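D-2-hydroxyacid dehydrogensase protein (Ketogulonicigenium vulgare, PDB 4LSW) probably catalyses the NAD(P)-dependent interconversion of D-2-hydroxyacids and the corresponding 2-oxoacids, as its D-isomer-specific dehydrogenase relatives do. Local coordinates at residues K3-L9 / F24-F30; W15-L20 / G294-R298; L70-V76 / I91-P97. All blocks are in the same frame, centred on the assembly; numbering follows the deposited sequence.

Contact 1. Residues K3-L9 / F24-F30; sequences KPEILQL and FTVHRLF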
loop_
_atom_site.group_PDB
_atom_site.type_symbol
_atom_site.label_atom_id
_atom_site.label_comp_id
_atom_site.label_asym_id
_atom_site.label_seq_id
_atom_site.Cartn_x
_atom_site.Cartn_y
_atom_site.Cartn_z
ATOM N N LYS A 3 -17.284 -26.637 -13.225
ATOM C CA LYS A 3 -17.060 -25.455 -12.417
ATOM C C LYS A 3 -15.749 -25.748 -11.703
ATOM O O LYS A 3 -15.747 -26.453 -10.685
ATOM C CB LYS A 3 -18.182 -25.257 -11.397
ATOM C CG LYS A 3 -19.550 -24.959 -11.998
ATOM C CD LYS A 3 -20.536 -24.561 -10.918
ATOM C CE LYS A 3 -20.059 -23.320 -10.197
ATOM N NZ LYS A 3 -20.997 -22.881 -9.131
ATOM N N PRO A 4 -14.632 -25.235 -12.251
ATOM C CA PRO A 4 -13.294 -25.565 -11.743
ATOM C C PRO A 4 -13.181 -25.357 -10.241
ATOM O O PRO A 4 -13.789 -24.443 -9.675
ATOM C CB PRO A 4 -12.383 -24.592 -12.492
ATOM C CG PRO A 4 -13.110 -24.327 -13.774
ATOM C CD PRO A 4 -14.569 -24.307 -13.393
ATOM N N GLU A 5 -12.436 -26.236 -9.591
ATOM C CA GLU A 5 -12.384 -26.195 -8.146
ATOM C C GLU A 5 -11.204 -25.370 -7.683
ATOM O O GLU A 5 -10.063 -25.563 -8.123
ATOM C CB GLU A 5 -12.381 -27.601 -7.554
ATOM C CG GLU A 5 -13.567 -28.407 -8.053
ATOM C CD GLU A 5 -13.908 -29.577 -7.172
ATOM O OE1 GLU A 5 -13.784 -29.461 -5.935
ATOM O OE2 GLU A 5 -14.308 -30.615 -7.730
ATOM N N ILE A 6 -11.511 -24.405 -6.823
ATOM C CA ILE A 6 -10.503 -23.491 -6.314
ATOM C C ILE A 6 -10.543 -23.423 -4.788
ATOM O O ILE A 6 -11.563 -23.719 -4.160
ATOM C CB ILE A 6 -10.650 -22.086 -6.930
ATOM C CG1 ILE A 6 -11.867 -21.356 -6.374
ATOM C CG2 ILE A 6 -10.745 -22.163 -8.450
ATOM C CD1 ILE A 6 -11.979 -19.951 -6.917
ATOM N N LEU A 7 -9.412 -23.066 -4.195
ATOM C CA LEU A 7 -9.307 -22.952 -2.750
ATOM C C LEU A 7 -9.119 -21.482 -2.391
ATOM O O LEU A 7 -8.172 -20.839 -2.853
ATOM C CB LEU A 7 -8.128 -23.792 -2.245
ATOM C CG LEU A 7 -7.930 -23.972 -0.731
ATOM C CD1 LEU A 7 -9.044 -24.797 -0.111
ATOM C CD2 LEU A 7 -6.590 -24.642 -0.474
ATOM N N GLN A 8 -10.038 -20.947 -1.594
ATOM C CA GLN A 8 -10.000 -19.533 -1.217
ATOM C C GLN A 8 -9.517 -19.406 0.227
ATOM O O GLN A 8 -10.079 -20.021 1.132
ATOM C CB GLN A 8 -11.386 -18.911 -1.377
ATOM C CG GLN A 8 -11.433 -17.413 -1.088
ATOM C CD GLN A 8 -12.801 -16.826 -1.333
ATOM O OE1 GLN A 8 -13.529 -17.270 -2.223
ATOM N NE2 GLN A 8 -13.172 -15.829 -0.535
ATOM N N LEU A 9 -8.466 -18.617 0.444
ATOM C CA LEU A 9 -7.805 -18.613 1.751
ATOM C C LEU A 9 -8.337 -17.574 2.742
ATOM O O LEU A 9 -8.173 -17.743 3.949
ATOM C CB LEU A 9 -6.295 -18.462 1.586
ATOM C CG LEU A 9 -5.584 -19.466 0.684
ATOM C CD1 LEU A 9 -4.081 -19.308 0.844
ATOM C CD2 LEU A 9 -6.019 -20.895 0.989
ATOM N N PHE A 24 -17.159 -20.966 -10.100
ATOM C CA PHE A 24 -16.240 -21.984 -9.601
ATOM C C PHE A 24 -16.833 -22.765 -8.450
ATOM O O PHE A 24 -17.791 -22.319 -7.831
ATOM C CB PHE A 24 -14.924 -21.331 -9.142
ATOM C CG PHE A 24 -14.266 -20.505 -10.202
ATOM C CD1 PHE A 24 -13.777 -21.104 -11.352
ATOM C CD2 PHE A 24 -14.137 -19.127 -10.055
ATOM C CE1 PHE A 24 -13.173 -20.351 -12.348
ATOM C CE2 PHE A 24 -13.534 -18.367 -11.047
ATOM C CZ PHE A 24 -13.049 -18.978 -12.192
ATOM N N THR A 25 -16.255 -23.931 -8.171
ATOM C CA THR A 25 -16.552 -24.661 -6.946
ATOM C C THR A 25 -15.530 -24.186 -5.927
ATOM O O THR A 25 -14.378 -24.611 -5.958
ATOM C CB THR A 25 -16.417 -26.175 -7.149
ATOM O OG1 THR A 25 -17.322 -26.596 -8.176
ATOM C CG2 THR A 25 -16.723 -26.937 -5.860
ATOM N N VAL A 26 -15.952 -23.278 -5.052
ATOM C CA VAL A 26 -15.024 -22.590 -4.160
ATOM C C VAL A 26 -15.038 -23.205 -2.774
ATOM O O VAL A 26 -16.063 -23.204 -2.080
ATOM C CB VAL A 26 -15.365 -21.101 -4.045
ATOM C CG1 VAL A 26 -14.376 -20.389 -3.111
ATOM C CG2 VAL A 26 -15.378 -20.452 -5.419
ATOM N N HIS A 27 -13.878 -23.712 -2.371
ATOM C CA HIS A 27 -13.696 -24.243 -1.031
ATOM C C HIS A 27 -13.073 -23.164 -0.152
ATOM O O HIS A 27 -11.976 -22.682 -0.433
ATOM C CB HIS A 27 -12.821 -25.494 -1.090
ATOM C CG HIS A 27 -13.368 -26.550 -2.001
ATOM N ND1 HIS A 27 -14.444 -27.337 -1.661
ATOM C CD2 HIS A 27 -13.007 -26.917 -3.254
ATOM C CE1 HIS A 27 -14.714 -28.163 -2.662
ATOM N NE2 HIS A 27 -13.864 -27.921 -3.641
ATOM N N ARG A 28 -13.787 -22.788 0.905
ATOM C CA ARG A 28 -13.351 -21.715 1.793
ATOM C C ARG A 28 -12.562 -22.280 2.956
ATOM O O ARG A 28 -13.144 -22.730 3.938
ATOM C CB ARG A 28 -14.558 -20.942 2.318
ATOM C CG ARG A 28 -15.441 -20.388 1.221
ATOM C CD ARG A 28 -16.606 -19.618 1.798
ATOM N NE ARG A 28 -17.494 -19.131 0.748
ATOM C CZ ARG A 28 -18.448 -18.228 0.943
ATOM N NH1 ARG A 28 -18.638 -17.705 2.149
ATOM N NH2 ARG A 28 -19.211 -17.843 -0.072
ATOM N N LEU A 29 -11.239 -22.249 2.851
ATOM C CA LEU A 29 -10.395 -22.818 3.888
ATOM C C LEU A 29 -10.566 -22.036 5.197
ATOM O O LEU A 29 -10.436 -22.593 6.293
ATOM C CB LEU A 29 -8.930 -22.839 3.434
ATOM C CG LEU A 29 -7.983 -23.668 4.299
ATOM C CD1 LEU A 29 -8.479 -25.093 4.392
ATOM C CD2 LEU A 29 -6.564 -23.623 3.735
ATOM N N PHE A 30 -10.906 -20.759 5.069
ATOM C CA PHE A 30 -11.048 -19.868 6.221
ATOM C C PHE A 30 -12.366 -20.067 6.972
ATOM O O PHE A 30 -12.628 -19.386 7.969
ATOM C CB PHE A 30 -10.917 -18.412 5.777
ATOM C CG PHE A 30 -11.977 -17.976 4.797
ATOM C CD1 PHE A 30 -11.806 -18.171 3.430
ATOM C CD2 PHE A 30 -13.133 -17.350 5.241
ATOM C CE1 PHE A 30 -12.781 -17.759 2.530
ATOM C CE2 PHE A 30 -14.110 -16.943 4.348
ATOM C CZ PHE A 30 -13.933 -17.144 2.992
#

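Contact 2. Residues W15-L20 / G294-R298; sequences WDQEPL and GQLLR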
loop_
_atom_site.group_PDB
_atom_site.type_symbol
_atom_site.label_atom_id
_atom_site.label_comp_id
_atom_site.label_asym_id
_atom_site.label_seq_id
_atom_site.Cartn_x
_atom_site.Cartn_y
_atom_site.Cartn_z
ATOM N N TRP A 15 -19.264 -8.528 -3.677
ATOM C CA TRP A 15 -19.291 -8.266 -5.114
ATOM C C TRP A 15 -18.254 -9.091 -5.897
ATOM O O TRP A 15 -18.326 -9.199 -7.128
ATOM C CB TRP A 15 -19.204 -6.757 -5.426
ATOM C CG TRP A 15 -18.038 -6.019 -4.839
ATOM C CD1 TRP A 15 -16.715 -6.323 -4.983
ATOM C CD2 TRP A 15 -18.091 -4.812 -4.068
ATOM N NE1 TRP A 15 -15.945 -5.397 -4.322
ATOM C CE2 TRP A 15 -16.765 -4.456 -3.756
ATOM C CE3 TRP A 15 -19.133 -4.002 -3.603
ATOM C CZ2 TRP A 15 -16.452 -3.323 -2.997
ATOM C CZ3 TRP A 15 -18.821 -2.879 -2.847
ATOM C CH2 TRP A 15 -17.492 -2.550 -2.553
ATOM N N ASP A 16 -17.305 -9.683 -5.171
ATOM C CA ASP A 16 -16.391 -10.661 -5.754
ATOM C C ASP A 16 -16.821 -12.083 -5.422
ATOM O O ASP A 16 -16.728 -12.981 -6.261
ATOM C CB ASP A 16 -14.967 -10.435 -5.237
ATOM C CG ASP A 16 -14.397 -9.112 -5.675
ATOM O OD1 ASP A 16 -14.591 -8.758 -6.854
ATOM O OD2 ASP A 16 -13.753 -8.451 -4.836
ATOM N N GLN A 17 -17.276 -12.279 -4.192
ATOM C CA GLN A 17 -17.646 -13.616 -3.737
ATOM C C GLN A 17 -18.770 -14.212 -4.582
ATOM O O GLN A 17 -18.698 -15.370 -5.009
ATOM C CB GLN A 17 -18.052 -13.593 -2.271
ATOM C CG GLN A 17 -18.103 -14.966 -1.638
ATOM C CD GLN A 17 -16.732 -15.561 -1.477
ATOM O OE1 GLN A 17 -15.877 -14.986 -0.802
ATOM N NE2 GLN A 17 -16.503 -16.709 -2.101
ATOM N N GLU A 18 -19.800 -13.418 -4.845
ATOM C CA GLU A 18 -20.918 -13.914 -5.638
ATOM C C GLU A 18 -20.501 -14.416 -7.029
ATOM O O GLU A 18 -20.825 -15.547 -7.385
ATOM C CB GLU A 18 -22.050 -12.878 -5.703
ATOM C CG GLU A 18 -22.698 -12.617 -4.351
ATOM C CD GLU A 18 -23.507 -11.337 -4.321
ATOM O OE1 GLU A 18 -24.142 -11.010 -5.345
ATOM O OE2 GLU A 18 -23.502 -10.660 -3.272
ATOM N N PRO A 19 -19.757 -13.605 -7.816
ATOM C CA PRO A 19 -19.396 -14.155 -9.134
ATOM C C PRO A 19 -18.356 -15.272 -9.078
ATOM O O PRO A 19 -18.305 -16.112 -9.982
ATOM C CB PRO A 19 -18.837 -12.943 -9.892
ATOM C CG PRO A 19 -18.499 -11.947 -8.849
ATOM C CD PRO A 19 -19.455 -12.163 -7.728
ATOM N N LEU A 20 -17.534 -15.280 -8.038
ATOM C CA LEU A 20 -16.609 -16.394 -7.839
ATOM C C LEU A 20 -17.371 -17.697 -7.613
ATOM O O LEU A 20 -17.069 -18.718 -8.240
ATOM C CB LEU A 20 -15.659 -16.118 -6.667
ATOM C CG LEU A 20 -14.432 -15.248 -6.956
ATOM C CD1 LEU A 20 -13.781 -14.792 -5.662
ATOM C CD2 LEU A 20 -13.442 -16.022 -7.804
ATOM N N GLY A 294 -10.842 -6.585 -7.339
ATOM C CA GLY A 294 -11.609 -7.818 -7.324
ATOM C C GLY A 294 -11.889 -8.328 -8.723
ATOM O O GLY A 294 -11.784 -9.524 -8.989
ATOM N N GLN A 295 -12.251 -7.415 -9.621
ATOM C CA GLN A 295 -12.510 -7.761 -11.015
ATOM C C GLN A 295 -11.274 -8.355 -11.683
ATOM O O GLN A 295 -11.370 -9.300 -12.470
ATOM C CB GLN A 295 -12.979 -6.525 -11.793
ATOM C CG GLN A 295 -13.456 -6.826 -13.215
ATOM C CD GLN A 295 -14.748 -7.622 -13.239
ATOM O OE1 GLN A 295 -15.779 -7.178 -12.724
ATOM N NE2 GLN A 295 -14.698 -8.812 -13.831
ATOM N N LEU A 296 -10.109 -7.796 -11.363
ATOM C CA LEU A 296 -8.849 -8.243 -11.941
ATOM C C LEU A 296 -8.472 -9.637 -11.441
ATOM O O LEU A 296 -8.021 -10.485 -12.216
ATOM C CB LEU A 296 -7.752 -7.227 -11.617
ATOM C CG LEU A 296 -6.393 -7.415 -12.288
ATOM C CD1 LEU A 296 -6.551 -7.717 -13.774
ATOM C CD2 LEU A 296 -5.539 -6.164 -12.069
ATOM N N LEU A 297 -8.649 -9.861 -10.144
ATOM C CA LEU A 297 -8.462 -11.189 -9.579
ATOM C C LEU A 297 -9.346 -12.183 -10.327
ATOM O O LEU A 297 -8.881 -13.220 -10.795
ATOM C CB LEU A 297 -8.829 -11.188 -8.100
ATOM C CG LEU A 297 -8.884 -12.575 -7.454
ATOM C CD1 LEU A 297 -7.524 -13.002 -6.913
ATOM C CD2 LEU A 297 -9.925 -12.594 -6.352
ATOM N N ARG A 298 -10.622 -11.850 -10.460
ATOM C CA ARG A 298 -11.532 -12.767 -11.124
ATOM C C ARG A 298 -11.193 -12.933 -12.607
ATOM O O ARG A 298 -11.261 -14.044 -13.137
ATOM C CB ARG A 298 -12.977 -12.323 -10.916
ATOM C CG ARG A 298 -13.406 -12.411 -9.463
ATOM C CD ARG A 298 -14.871 -12.054 -9.281
ATOM N NE ARG A 298 -15.129 -10.613 -9.265
ATOM C CZ ARG A 298 -15.755 -9.948 -10.232
ATOM N NH1 ARG A 298 -16.180 -10.585 -11.315
ATOM N NH2 ARG A 298 -15.967 -8.644 -10.110
HETATM O O HOH W 1 -15.265 -6.535 -8.090
#

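Contact 3. Residues L70-V76 / I91-P97; sequences LISVYGV and IQVTNTP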
loop_
_atom_site.group_PDB
_atom_site.type_symbol
_atom_site.label_atom_id
_atom_site.label_comp_id
_atom_site.label_asym_id
_atom_site.label_seq_id
_atom_site.Cartn_x
_atom_site.Cartn_y
_atom_site.Cartn_z
ATOM N N LEU A 70 -2.338 -22.522 -10.509
ATOM C CA LEU A 70 -2.331 -21.069 -10.459
ATOM C C LEU A 70 -2.663 -20.571 -9.072
ATOM O O LEU A 70 -3.551 -21.100 -8.408
ATOM C CB LEU A 70 -3.370 -20.517 -11.446
ATOM C CG LEU A 70 -3.711 -19.026 -11.331
ATOM C CD1 LEU A 70 -2.524 -18.147 -11.680
ATOM C CD2 LEU A 70 -4.888 -18.679 -12.215
ATOM N N ILE A 71 -1.932 -19.555 -8.630
ATOM C CA ILE A 71 -2.294 -18.839 -7.416
ATOM C C ILE A 71 -2.553 -17.400 -7.819
ATOM O O ILE A 71 -1.664 -16.731 -8.345
ATOM C CB ILE A 71 -1.176 -18.887 -6.357
ATOM C CG1 ILE A 71 -0.877 -20.338 -5.971
ATOM C CG2 ILE A 71 -1.588 -18.091 -5.124
ATOM C CD1 ILE A 71 0.394 -20.520 -5.143
ATOM N N SER A 72 -3.782 -16.944 -7.597
ATOM C CA SER A 72 -4.176 -15.586 -7.925
ATOM C C SER A 72 -4.333 -14.784 -6.641
ATOM O O SER A 72 -5.074 -15.173 -5.730
ATOM C CB SER A 72 -5.457 -15.574 -8.768
ATOM O OG SER A 72 -5.172 -15.974 -10.094
ATOM N N VAL A 73 -3.597 -13.676 -6.575
ATOM C CA VAL A 73 -3.556 -12.841 -5.385
ATOM C C VAL A 73 -4.406 -11.584 -5.558
ATOM O O VAL A 73 -4.317 -10.895 -6.583
ATOM C CB VAL A 73 -2.104 -12.418 -5.069
ATOM C CG1 VAL A 73 -2.062 -11.573 -3.817
ATOM C CG2 VAL A 73 -1.202 -13.652 -4.917
ATOM N N TYR A 74 -5.232 -11.307 -4.552
ATOM C CA TYR A 74 -5.971 -10.049 -4.450
ATOM C C TYR A 74 -5.042 -9.035 -3.784
ATOM O O TYR A 74 -4.709 -9.175 -2.608
ATOM C CB TYR A 74 -7.223 -10.282 -3.602
ATOM C CG TYR A 74 -8.170 -9.110 -3.439
ATOM C CD1 TYR A 74 -7.920 -8.108 -2.503
ATOM C CD2 TYR A 74 -9.344 -9.039 -4.173
ATOM C CE1 TYR A 74 -8.800 -7.051 -2.332
ATOM C CE2 TYR A 74 -10.228 -7.991 -4.004
ATOM C CZ TYR A 74 -9.953 -7.004 -3.091
ATOM O OH TYR A 74 -10.855 -5.969 -2.935
ATOM N N GLY A 75 -4.607 -8.037 -4.549
ATOM C CA GLY A 75 -3.663 -7.047 -4.049
ATOM C C GLY A 75 -2.378 -6.996 -4.859
ATOM O O GLY A 75 -2.147 -7.844 -5.733
ATOM N N VAL A 76 -1.536 -6.000 -4.578
ATOM C CA VAL A 76 -0.271 -5.823 -5.296
ATOM C C VAL A 76 0.835 -6.764 -4.815
ATOM O O VAL A 76 1.490 -7.441 -5.616
ATOM C CB VAL A 76 0.260 -4.379 -5.165
ATOM C CG1 VAL A 76 1.561 -4.227 -5.923
ATOM C CG2 VAL A 76 -0.762 -3.381 -5.680
ATOM N N ILE A 91 3.921 -23.785 -11.048
ATOM C CA ILE A 91 2.748 -23.018 -10.645
ATOM C C ILE A 91 2.933 -21.544 -11.012
ATOM O O ILE A 91 3.973 -20.951 -10.716
ATOM C CB ILE A 91 2.471 -23.165 -9.142
ATOM C CG1 ILE A 91 2.148 -24.624 -8.816
ATOM C CG2 ILE A 91 1.331 -22.252 -8.694
ATOM C CD1 ILE A 91 2.316 -24.956 -7.357
ATOM N N GLN A 92 1.921 -20.973 -11.658
ATOM C CA GLN A 92 1.936 -19.569 -12.046
ATOM C C GLN A 92 1.248 -18.710 -10.984
ATOM O O GLN A 92 0.430 -19.205 -10.216
ATOM C CB GLN A 92 1.259 -19.402 -13.406
ATOM C CG GLN A 92 1.973 -20.166 -14.523
ATOM C CD GLN A 92 1.183 -20.184 -15.817
ATOM O OE1 GLN A 92 1.161 -19.201 -16.558
ATOM N NE2 GLN A 92 0.523 -21.305 -16.094
ATOM N N VAL A 93 1.602 -17.425 -10.934
ATOM C CA VAL A 93 1.052 -16.512 -9.931
ATOM C C VAL A 93 0.614 -15.209 -10.605
ATOM O O VAL A 93 1.299 -14.731 -11.503
ATOM C CB VAL A 93 2.082 -16.218 -8.814
ATOM C CG1 VAL A 93 1.471 -15.343 -7.724
ATOM C CG2 VAL A 93 2.622 -17.512 -8.200
ATOM N N THR A 94 -0.534 -14.662 -10.196
ATOM C CA THR A 94 -0.978 -13.346 -10.674
ATOM C C THR A 94 -1.254 -12.431 -9.483
ATOM O O THR A 94 -1.513 -12.905 -8.378
ATOM C CB THR A 94 -2.268 -13.423 -11.542
ATOM O OG1 THR A 94 -3.360 -13.901 -10.747
ATOM C CG2 THR A 94 -2.072 -14.326 -12.753
ATOM N N ASN A 95 -1.201 -11.120 -9.710
ATOM C CA ASN A 95 -1.607 -10.159 -8.685
ATOM C C ASN A 95 -2.598 -9.152 -9.269
ATOM O O ASN A 95 -3.152 -9.381 -10.354
ATOM C CB ASN A 95 -0.391 -9.451 -8.063
ATOM C CG ASN A 95 0.351 -8.569 -9.053
ATOM O OD1 ASN A 95 0.237 -8.732 -10.265
ATOM N ND2 ASN A 95 1.132 -7.629 -8.527
ATOM N N THR A 96 -2.837 -8.048 -8.558
ATOM C CA THR A 96 -3.729 -6.999 -9.077
ATOM C C THR A 96 -3.086 -5.608 -9.032
ATOM O O THR A 96 -3.411 -4.801 -8.157
ATOM C CB THR A 96 -5.078 -6.974 -8.345
ATOM O OG1 THR A 96 -4.891 -6.597 -6.978
ATOM C CG2 THR A 96 -5.744 -8.346 -8.403
ATOM N N PRO A 97 -2.184 -5.331 -9.982
ATOM C CA PRO A 97 -1.435 -4.071 -10.025
ATOM C C PRO A 97 -2.182 -2.958 -10.746
ATOM O O PRO A 97 -3.178 -3.224 -11.425
ATOM C CB PRO A 97 -0.209 -4.446 -10.847
ATOM C CG PRO A 97 -0.724 -5.451 -11.822
ATOM C CD PRO A 97 -1.805 -6.225 -11.091
HETATM O O HOH W 2 -4.672 -11.836 -9.338
#

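Contact 1. Residues K3-L9 / F24-F30
E5 and H27 each carry CG anti to their own carbonyl carbon (chi1 -55° and -56°), which brings a carboxylate and an imidazole together on one face of the sheet, across parallel strands 5-8 and 25-28. H27 NE2 donates to E5 OE1 at 2.8 Å in a nearly straight bond that lies in the plane of the ring. T25, the direct neighbour of E5, runs alongside it, E5 CG resting 3.7 Å from T25 CB. The other face begins apolar, with I6 and V26, and turns polar at Q8 and R28. There I6 holds CG1 in the crowded position between its backbone N and carbonyl carbon, and its tip CD1 packs 3.7 Å from V26 CG2 and 3.9 Å from F24 CD2; beta-branched I6 and V26 suit these extended strands. Further along, the extended Q8 brings NE2 3.6 Å from CE1 of F30, while that same NE2 is hydrogen-bonded to Q17 and to the carbonyl of G10. Beneath the side chains runs a ladder in which I6 N bonds T25 O, H27 N bonds I6 O and Q8 N bonds H27 O. With helix 14-23 the strands make a beta-alpha-beta unit, strand 25-28 being outermost in the six-stranded mixed sheet. The partly exposed E5-H27 pair ties this outer strand to its neighbour, and the nearby carboxylate would probably stabilise a protonated imidazole.

Contact 2. Residues W15-L20 / G294-R298
D16 and R298 join helix 14-23 to helix 287-306 through a salt bridge in which R298 NE reaches D16 OD1 at 3.1 Å. The oxygen lies almost in the guanidinium plane and is met on its anti side, with carboxylate and guanidinium turned 39° apart. A water closes a second path, donating to D16 OD1 at 2.6 Å and accepting from R298 NH2 at 3.0 Å. The two faces of the guanidinium are covered near the rim, by P19 CG, 3.6 Å from R298 NE, and by Q295 CA on the opposite side. A sharp bend at chi3 (-80°) turns the far end of the arginine into this slot, and Q295 OE1 takes a weak bond from NH2 while Q295 NE2 is held by D299. The aliphatic stem is used too, R298 CG packing 3.9 Å from L20 CG. G294 lets D16 come close: its CA is 3.2 Å from D16 OD1, where a CB would clash. Proline suits position 19, since its ring presents CG and CB, an uncharged aliphatic edge, to the cation and the helix is kinked there, the N of P19 having no bond to the preceding turn. The short helical segments run 9.9 Å apart. A buried carboxylate thus gains both a cation and a water at OD1, which probably favours its ionised form, and a polar clamp fastens the N-terminal helix to one late in the chain.

Contact 3. Residues L70-V76 / I91-P97
The flat amide of N95 is gripped at its edge: ND2 gives an almost straight bond to V76 O at 2.9 Å, the oxygen lying 4° from the amide plane and the donor arriving on a carbonyl lone pair. This lock sits at the C-terminal end of two parallel strands, 70-74 and 92-94, which with helix 83-89 form a beta-alpha-beta unit. I71 N to Q92 O, T94 N to I71 O and V73 N to T94 O make the ladder. On the face of I71 and V93 the contact is apolar, and I91, just before the strand, adds its CG2, 4.0 Å from I71 CG1; C86 of the helix packs on all three. Beyond the strands T96 grips G75 twice: its backbone N bonds G75 O, and its OG1, set between backbone N and carbonyl carbon (chi1 66°), accepts from G75 N at 2.8 Å. G75 has backbone angles that call for glycine. A valine in place of T96 would probably leave the G75 N-H without its acceptor and the turn less firmly held. On the face of S72 and T94 the two hydroxyls bond at 2.8 Å, and a water links T94 OG1, at 2.8 Å, to V73 O, at 2.9 Å.

In the fold
Contacts 1 and 3 belong to one sheet, whose order 25-28, 5-8, 48-52, 70-74, 92-94 sets them on either side of strand 48-52; their centres are 15 Å apart and their nearest atoms about 7 Å. Contact 2 bridges them, its centre 13 Å from each. Q17 reaches contact 1 through a probable hydrogen bond of its OE1 with Q8 NE2, at 2.8 Å, while L297 CD1 packs 3.5 Å from S72 O and G294 CA 3.6 Å from Y74 CE2. Helix 287-306, which follows the last strand of the seven-stranded parallel sheet, brings residues 294-298 back against the sheet of contacts 1 and 3. As in related dehydrogenases, the loop at G75-V76 probably borders the cleft between the domains.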